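Local coordinates for salivary protein FS50 (Xenopsylla cheopis, PDB 5K6D) that inhibits the host voltage-gated sodium channel Nav1.5 as a disulfide-bonded toxin of flea saliva, at residues A[60-64]-A[65-69]. Numbering follows the deposited sequence. Where two conformers were deposited one is given.
Sequences CGDGS and SQKPN
Lys67 reaches back along the loop to Asp62, and its curled chain covers one side of the aspartate. The lysine leaves the backbone with CG beside its own N, then bends at chi3 (-48°) and chi4 (-94°), which lays CE over one face of the carboxylate, 3.7 Å from Asp62 CG. Lys67 NZ stands on that same face, well out of the carboxylate plane and 3.4 Å from Asp62 OD2, a long salt bridge and at most a weak hydrogen bond. The other oxygen, Asp62 OD1, is bound by Ser64: it takes the hydroxyl on its syn lone pair, with Ser64 OG at 2.7 Å, and receives Ser64 N from the opposite face, an Asx turn with a fairly straight bond (160° at the hydrogen). Both bonds fall on OD1 and help to set the turn of the carboxylate. Ser64 OG in turn accepts the backbone N of Lys67 at 3.1 Å, so the serine hydroxyl links the aspartate to the backbone of Lys67. A water donates to Ser64 OG and to Gln66 OE1 and accepts from Lys67 NZ at 2.9 Å, giving the ammonium a second partner. Lys67 O is gripped by two successive amides: Asp62 N at 2.9 Å, in the carbonyl plane, and Gly63 N, tilted from it. The turn belongs to the surface loop linking strand 57-60 to its antiparallel neighbour 73-76. At its start Cys60, disulfide-bonded to Cys32, touches Lys41 and Cys45 of helix 38-51; Lys67 and Pro68 rest on Tyr74 of strand 73-76, whose hydroxyl is hydrogen-bonded to Asn69 N.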
ATOM      1  N   CYS A  60       4.549   1.479   6.000  1.00  9.53           N
ATOM      2  CA  CYS A  60       5.144   2.591   5.270  1.00  9.35           C
ATOM      3  C   CYS A  60       6.608   2.330   4.933  1.00 10.02           C
ATOM      4  O   CYS A  60       7.290   1.529   5.588  1.00 10.50           O
ATOM      5  CB  CYS A  60       5.020   3.884   6.083  1.00 10.90           C
ATOM      6  SG  CYS A  60       3.313   4.388   6.464  1.00  9.96           S
ATOM      7  N   GLY A  61       7.098   3.026   3.911  1.00  9.19           N
ATOM      8  CA  GLY A  61       8.484   2.891   3.495  1.00 10.29           C
ATOM      9  C   GLY A  61       9.480   3.247   4.578  1.00 13.33           C
ATOM     10  O   GLY A  61       9.255   4.152   5.392  1.00 13.88           O
ATOM     11  N   ASP A  62      10.596   2.529   4.581  1.00 14.86           N
ATOM     12  CA  ASP A  62      11.631   2.746   5.579  1.00 16.34           C
ATOM     13  C   ASP A  62      13.009   2.911   4.940  1.00 17.52           C
ATOM     14  O   ASP A  62      14.021   2.983   5.643  1.00 20.08           O
ATOM     15  CB  ASP A  62      11.635   1.594   6.591  1.00 18.93           C
ATOM     16  CG  ASP A  62      12.000   0.251   5.967  1.00 17.61           C
ATOM     17  OD1 ASP A  62      12.125   0.164   4.730  1.00 14.04           O
ATOM     18  OD2 ASP A  62      12.155  -0.730   6.723  1.00 23.67           O
ATOM     19  N   GLY A  63      13.049   2.981   3.613  1.00 16.52           N
ATOM     20  CA  GLY A  63      14.312   3.154   2.910  1.00 16.97           C
ATOM     21  C   GLY A  63      15.011   1.867   2.504  1.00 14.45           C
ATOM     22  O   GLY A  63      16.033   1.893   1.819  1.00 16.01           O
ATOM     23  N   SER A  64      14.460   0.736   2.925  1.00 13.80           N
ATOM     24  CA  SER A  64      14.978  -0.565   2.515  1.00 12.77           C
ATOM     25  C   SER A  64      14.710  -0.809   1.038  1.00 11.93           C
ATOM     26  O   SER A  64      13.894  -0.121   0.428  1.00 12.39           O
ATOM     27  CB  SER A  64      14.347  -1.678   3.347  1.00 12.50           C
ATOM     28  OG  SER A  64      12.960  -1.783   3.068  1.00 13.02           O
ATOM     29  N   SER A  65      15.392  -1.791   0.464  1.00 12.43           N
ATOM     30  CA  SER A  65      15.201  -2.097  -0.948  0.56 13.88           C
ATOM     31  C   SER A  65      13.749  -2.473  -1.240  1.00 12.85           C
ATOM     32  O   SER A  65      13.204  -2.103  -2.279  1.00 13.63           O
ATOM     33  CB  SER A  65      16.137  -3.222  -1.387  0.56 17.61           C
ATOM     34  OG  SER A  65      15.851  -4.426  -0.701  0.56 20.09           O
ATOM     35  N   GLN A  66      13.121  -3.183  -0.314  1.00 11.64           N
ATOM     36  CA  GLN A  66      11.754  -3.635  -0.490  1.00 11.16           C
ATOM     37  C   GLN A  66      10.736  -2.517  -0.264  1.00 10.22           C
ATOM     38  O   GLN A  66       9.659  -2.528  -0.851  1.00 12.27           O
ATOM     39  CB  GLN A  66      11.472  -4.786   0.466  1.00 11.23           C
ATOM     40  CG  GLN A  66      10.124  -5.412   0.313  1.00 12.10           C
ATOM     41  CD  GLN A  66       9.852  -6.411   1.397  1.00 12.65           C
ATOM     42  OE1 GLN A  66       9.950  -6.100   2.585  1.00 16.08           O
ATOM     43  NE2 GLN A  66       9.515  -7.629   1.004  1.00 11.07           N
ATOM     44  N   LYS A  67      11.062  -1.567   0.610  1.00  9.38           N
ATOM     45  CA  LYS A  67      10.129  -0.502   0.967  1.00  9.48           C
ATOM     46  C   LYS A  67      10.864   0.838   0.918  1.00 10.03           C
ATOM     47  O   LYS A  67      11.071   1.478   1.948  1.00 10.50           O
ATOM     48  CB  LYS A  67       9.529  -0.752   2.357  1.00 10.58           C
ATOM     49  CG  LYS A  67       8.894  -2.133   2.526  1.00 10.61           C
ATOM     50  CD  LYS A  67       8.162  -2.264   3.856  1.00 14.66           C
ATOM     51  CE  LYS A  67       9.015  -1.773   5.011  1.00 22.80           C
ATOM     52  NZ  LYS A  67       9.766  -2.895   5.641  1.00 30.61           N
ATOM     53  N   PRO A  68      11.272   1.267  -0.290  1.00  9.89           N
ATOM     54  CA  PRO A  68      12.262   2.351  -0.396  1.00 11.21           C
ATOM     55  C   PRO A  68      11.747   3.763  -0.122  1.00 11.95           C
ATOM     56  O   PRO A  68      12.537   4.602   0.309  1.00 14.52           O
ATOM     57  CB  PRO A  68      12.735   2.247  -1.850  1.00 13.40           C
ATOM     58  CG  PRO A  68      11.592   1.628  -2.566  1.00 13.68           C
ATOM     59  CD  PRO A  68      11.005   0.640  -1.596  1.00 11.34           C
ATOM     60  N   ASN A  69      10.467   4.025  -0.369  1.00 11.65           N
ATOM     61  CA  ASN A  69       9.944   5.386  -0.320  1.00 11.94           C
ATOM     62  C   ASN A  69       9.086   5.613   0.920  1.00 11.94           C
ATOM     63  O   ASN A  69       8.041   4.991   1.068  1.00 11.42           O
ATOM     64  CB  ASN A  69       9.131   5.662  -1.587  1.00 13.64           C
ATOM     65  CG  ASN A  69       8.753   7.123  -1.742  1.00 18.64           C
ATOM     66  OD1 ASN A  69       8.627   7.860  -0.763  1.00 20.31           O
ATOM     67  ND2 ASN A  69       8.567   7.551  -2.986  1.00 22.14           N
TER
HETATM   68  O   HOH W   1      11.937  -4.107   4.108  1.00 27.78           O